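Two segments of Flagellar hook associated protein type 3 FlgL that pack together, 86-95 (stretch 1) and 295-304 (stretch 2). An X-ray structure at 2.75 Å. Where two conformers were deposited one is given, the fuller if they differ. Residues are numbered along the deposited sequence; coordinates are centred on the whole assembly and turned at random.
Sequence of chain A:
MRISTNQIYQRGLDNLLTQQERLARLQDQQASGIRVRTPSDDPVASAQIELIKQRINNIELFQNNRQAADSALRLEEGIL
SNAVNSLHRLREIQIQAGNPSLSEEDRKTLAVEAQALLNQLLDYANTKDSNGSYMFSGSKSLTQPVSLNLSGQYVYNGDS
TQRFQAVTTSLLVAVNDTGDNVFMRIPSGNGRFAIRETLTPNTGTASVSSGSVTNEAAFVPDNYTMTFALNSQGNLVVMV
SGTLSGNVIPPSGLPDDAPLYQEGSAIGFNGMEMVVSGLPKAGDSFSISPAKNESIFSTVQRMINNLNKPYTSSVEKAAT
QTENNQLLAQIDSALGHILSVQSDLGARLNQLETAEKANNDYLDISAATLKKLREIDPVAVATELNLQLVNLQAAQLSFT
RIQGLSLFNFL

Stretch 1 (86-95) SLHRLREIQI
Stretch 2 (295-304) SIFSTVQRMI

How are the two backbones laid out? Stretch 1 is helical throughout, part of a helix that extends beyond it at both ends, while stretch 2 enters its helix at Ile-296 after the non-helical Ser-295. The N-to-C directions differ by 32° (signed crossing angle 32°), so the helices run roughly the same way, with axes 11.4 Å apart at closest approach. Register is set by the CA atoms: Leu-87 CA lies 9.3 Å from Ile-296 CA, Leu-90 CA 8.0 Å from Val-300 CA, and Gln-94 CA 7.0 Å from Met-303 CA. The backbones therefore draw together toward their C-terminal ends.

Which apolar side chains fill the space between them? At the wider end Leu-87 (chi1 m, chi2 t) has its CB sideways, yet its end comes nearer, placing CD2 4.0 Å from Ile-296 CG2; Ile-296 is also m, t and points toward stretch 1. One turn on, Leu-90, with the same m, t rotamer and pointing toward stretch 2, sets CD1 3.8 Å from CG2 of Val-300, whose chi1 is t and whose CB points sideways. The partners thus advance by three or four residues on each helix, as a shared helical face requires.

What does Met-303 do at the narrow end? This residue, a selenomethionine, has the largest area covered by the other stretch, 100 Å² on its own, where the whole contact buries 300 Å² summed over both sides. Its CB points toward stretch 1, and chi angles of m, t and p (-78°, 166°, 59°) turn the terminal methyl in against the other helix. Met-303 CE lies 3.9 Å from Leu-90 CD2 and 3.7 Å from CG2 of Ile-93, which is m, t and also points toward stretch 2. The closest approach of Met-303 is to the backbone, with Met-303 CE 3.2 Å from Leu-90 O, an oxygen already accepting from Gln-94 N at 2.9 Å.

Where do the polar groups find partners? No hydrogen bond joins the stretches. Gln-94 (chi1 t, chi2 p, chi3 40°) starts sideways but brings OE1 to 3.4 Å from Met-303 CG, a packing contact, while its NE2 is bonded elsewhere in the structure. Within stretch 2, Ser-295 (phi/psi -57/152, chi1 p) caps the helix: Ser-298 N donates to Ser-295 OG at 3.2 Å, nearly straight at 171°. In stretch 1, Arg-89 NH1 and Glu-92 OE1 form a long salt bridge of 3.9 Å, outside the contact.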

# COMPACT_ATOMS: atom_id res chain seq x y z
N SER A 86 -6.57 18.11 6.81
CA SER A 86 -5.37 18.04 7.60
C SER A 86 -4.14 17.67 6.74
O SER A 86 -3.05 18.20 6.95
CB SER A 86 -5.55 17.04 8.75
OG SER A 86 -6.55 17.47 9.67
N LEU A 87 -4.32 16.78 5.78
CA LEU A 87 -3.19 16.34 4.98
C LEU A 87 -2.84 17.36 3.98
O LEU A 87 -1.69 17.42 3.58
CB LEU A 87 -3.53 15.06 4.26
CG LEU A 87 -3.53 13.87 5.23
CD1 LEU A 87 -4.38 12.71 4.71
CD2 LEU A 87 -2.09 13.44 5.49
N HIS A 88 -3.81 18.15 3.54
CA HIS A 88 -3.54 19.17 2.51
C HIS A 88 -2.57 20.22 3.02
O HIS A 88 -1.74 20.76 2.28
CB HIS A 88 -4.83 19.84 2.02
CG HIS A 88 -5.43 19.18 0.81
ND1 HIS A 88 -6.78 19.15 0.57
CD2 HIS A 88 -4.85 18.49 -0.20
CE1 HIS A 88 -7.01 18.49 -0.55
NE2 HIS A 88 -5.86 18.07 -1.03
N ARG A 89 -2.69 20.46 4.32
CA ARG A 89 -1.92 21.43 5.04
C ARG A 89 -0.59 20.78 5.36
O ARG A 89 0.46 21.39 5.13
CB ARG A 89 -2.66 21.90 6.31
CG ARG A 89 -1.92 22.86 7.25
CD ARG A 89 -1.40 24.14 6.57
NE ARG A 89 -0.44 24.85 7.45
CZ ARG A 89 0.60 25.57 7.02
NH1 ARG A 89 0.84 25.74 5.73
NH2 ARG A 89 1.42 26.14 7.89
N LEU A 90 -0.60 19.54 5.86
CA LEU A 90 0.66 18.83 6.05
C LEU A 90 1.49 18.85 4.76
O LEU A 90 2.72 18.79 4.79
CB LEU A 90 0.41 17.40 6.52
CG LEU A 90 -0.02 17.28 7.99
CD1 LEU A 90 -0.72 15.97 8.26
CD2 LEU A 90 1.17 17.47 8.93
N ARG A 91 0.83 18.93 3.61
CA ARG A 91 1.56 18.92 2.36
C ARG A 91 2.15 20.30 2.08
O ARG A 91 3.27 20.41 1.59
CB ARG A 91 0.65 18.47 1.21
CG ARG A 91 1.21 18.87 -0.11
CD ARG A 91 0.70 18.08 -1.28
NE ARG A 91 1.40 18.56 -2.47
CZ ARG A 91 1.47 17.90 -3.60
NH1 ARG A 91 0.85 16.72 -3.72
NH2 ARG A 91 2.15 18.41 -4.62
N GLU A 92 1.38 21.35 2.39
CA GLU A 92 1.88 22.73 2.32
C GLU A 92 3.13 22.80 3.19
O GLU A 92 4.22 23.11 2.70
CB GLU A 92 0.84 23.76 2.80
CG GLU A 92 -0.36 24.00 1.87
CD GLU A 92 -1.35 25.06 2.36
OE1 GLU A 92 -2.10 24.89 3.36
OE2 GLU A 92 -1.41 26.09 1.68
N ILE A 93 2.97 22.44 4.47
CA ILE A 93 4.10 22.33 5.41
C ILE A 93 5.30 21.55 4.85
O ILE A 93 6.40 22.07 4.86
CB ILE A 93 3.69 21.71 6.77
CG1 ILE A 93 2.81 22.67 7.55
CG2 ILE A 93 4.92 21.39 7.61
CD1 ILE A 93 2.28 22.14 8.87
N GLN A 94 5.10 20.32 4.37
CA GLN A 94 6.25 19.54 3.89
C GLN A 94 6.99 20.25 2.79
O GLN A 94 8.20 20.09 2.69
CB GLN A 94 5.88 18.13 3.40
CG GLN A 94 7.07 17.21 3.05
CD GLN A 94 8.26 17.32 4.01
OE1 GLN A 94 8.11 17.42 5.22
NE2 GLN A 94 9.44 17.29 3.45
N ILE A 95 6.29 21.03 1.97
CA ILE A 95 6.95 21.68 0.86
C ILE A 95 7.91 22.78 1.30
O ILE A 95 8.99 22.88 0.75
CB ILE A 95 5.96 22.24 -0.16
CG1 ILE A 95 5.85 21.25 -1.32
CG2 ILE A 95 6.46 23.58 -0.69
CD1 ILE A 95 4.65 21.52 -2.20
N SER A 295 2.01 3.71 8.64
CA SER A 295 0.86 4.60 8.97
C SER A 295 1.07 6.04 8.60
O SER A 295 2.19 6.51 8.57
CB SER A 295 0.50 4.55 10.47
OG SER A 295 1.57 4.93 11.34
N ILE A 296 -0.00 6.75 8.32
CA ILE A 296 0.13 8.18 8.10
C ILE A 296 0.80 8.74 9.32
O ILE A 296 1.62 9.64 9.24
CB ILE A 296 -1.21 8.89 8.03
CG1 ILE A 296 -2.03 8.36 6.87
CG2 ILE A 296 -1.01 10.37 7.83
CD1 ILE A 296 -3.51 8.48 7.17
N PHE A 297 0.44 8.20 10.46
CA PHE A 297 0.92 8.71 11.72
C PHE A 297 2.44 8.77 11.78
O PHE A 297 2.99 9.84 12.01
CB PHE A 297 0.35 7.91 12.85
CG PHE A 297 -1.14 7.75 12.74
CD1 PHE A 297 -1.95 8.86 12.72
CD2 PHE A 297 -1.71 6.49 12.62
CE1 PHE A 297 -3.31 8.72 12.62
CE2 PHE A 297 -3.07 6.34 12.52
CZ PHE A 297 -3.88 7.46 12.51
N SER A 298 3.14 7.66 11.55
CA SER A 298 4.59 7.76 11.56
C SER A 298 5.10 8.69 10.43
O SER A 298 6.08 9.38 10.64
CB SER A 298 5.30 6.39 11.60
OG SER A 298 5.28 5.77 10.34
N THR A 299 4.42 8.78 9.28
CA THR A 299 4.80 9.76 8.24
C THR A 299 4.87 11.18 8.83
O THR A 299 5.82 11.95 8.59
CB THR A 299 3.85 9.78 7.01
OG1 THR A 299 4.08 8.65 6.17
CG2 THR A 299 4.08 11.01 6.17
N VAL A 300 3.86 11.54 9.60
CA VAL A 300 3.85 12.85 10.23
C VAL A 300 4.87 12.98 11.38
O VAL A 300 5.46 14.05 11.55
CB VAL A 300 2.46 13.23 10.75
CG1 VAL A 300 2.52 14.62 11.35
CG2 VAL A 300 1.42 13.18 9.63
N GLN A 301 5.05 11.90 12.14
CA GLN A 301 6.08 11.83 13.19
C GLN A 301 7.42 12.12 12.59
O GLN A 301 8.25 12.79 13.20
CB GLN A 301 6.14 10.45 13.84
CG GLN A 301 4.85 10.05 14.56
CD GLN A 301 5.05 8.93 15.54
OE1 GLN A 301 5.03 9.16 16.74
NE2 GLN A 301 5.23 7.70 15.04
N ARG A 302 7.60 11.62 11.37
CA ARG A 302 8.82 11.78 10.60
C ARG A 302 8.99 13.19 10.04
O ARG A 302 10.12 13.67 9.92
CB ARG A 302 8.82 10.80 9.44
CG ARG A 302 9.21 9.37 9.79
CD ARG A 302 10.11 8.81 8.70
NE ARG A 302 9.42 8.01 7.70
CZ ARG A 302 9.88 7.80 6.46
NH1 ARG A 302 9.16 7.04 5.66
NH2 ARG A 302 11.01 8.34 6.00
N MSE A 303 7.90 13.86 9.67
CA MSE A 303 8.02 15.22 9.13
C MSE A 303 8.48 16.11 10.24
O MSE A 303 9.26 17.05 10.00
CB MSE A 303 6.74 15.76 8.56
CG MSE A 303 6.36 15.25 7.17
SE MSE A 303 4.47 15.80 6.96
CE MSE A 303 4.63 17.73 7.18
N ILE A 304 8.01 15.81 11.45
CA ILE A 304 8.42 16.51 12.69
C ILE A 304 9.91 16.26 13.05
O ILE A 304 10.68 17.21 13.28
CB ILE A 304 7.56 16.08 13.90
CG1 ILE A 304 6.10 16.54 13.76
CG2 ILE A 304 8.16 16.57 15.21
CD1 ILE A 304 5.15 15.86 14.76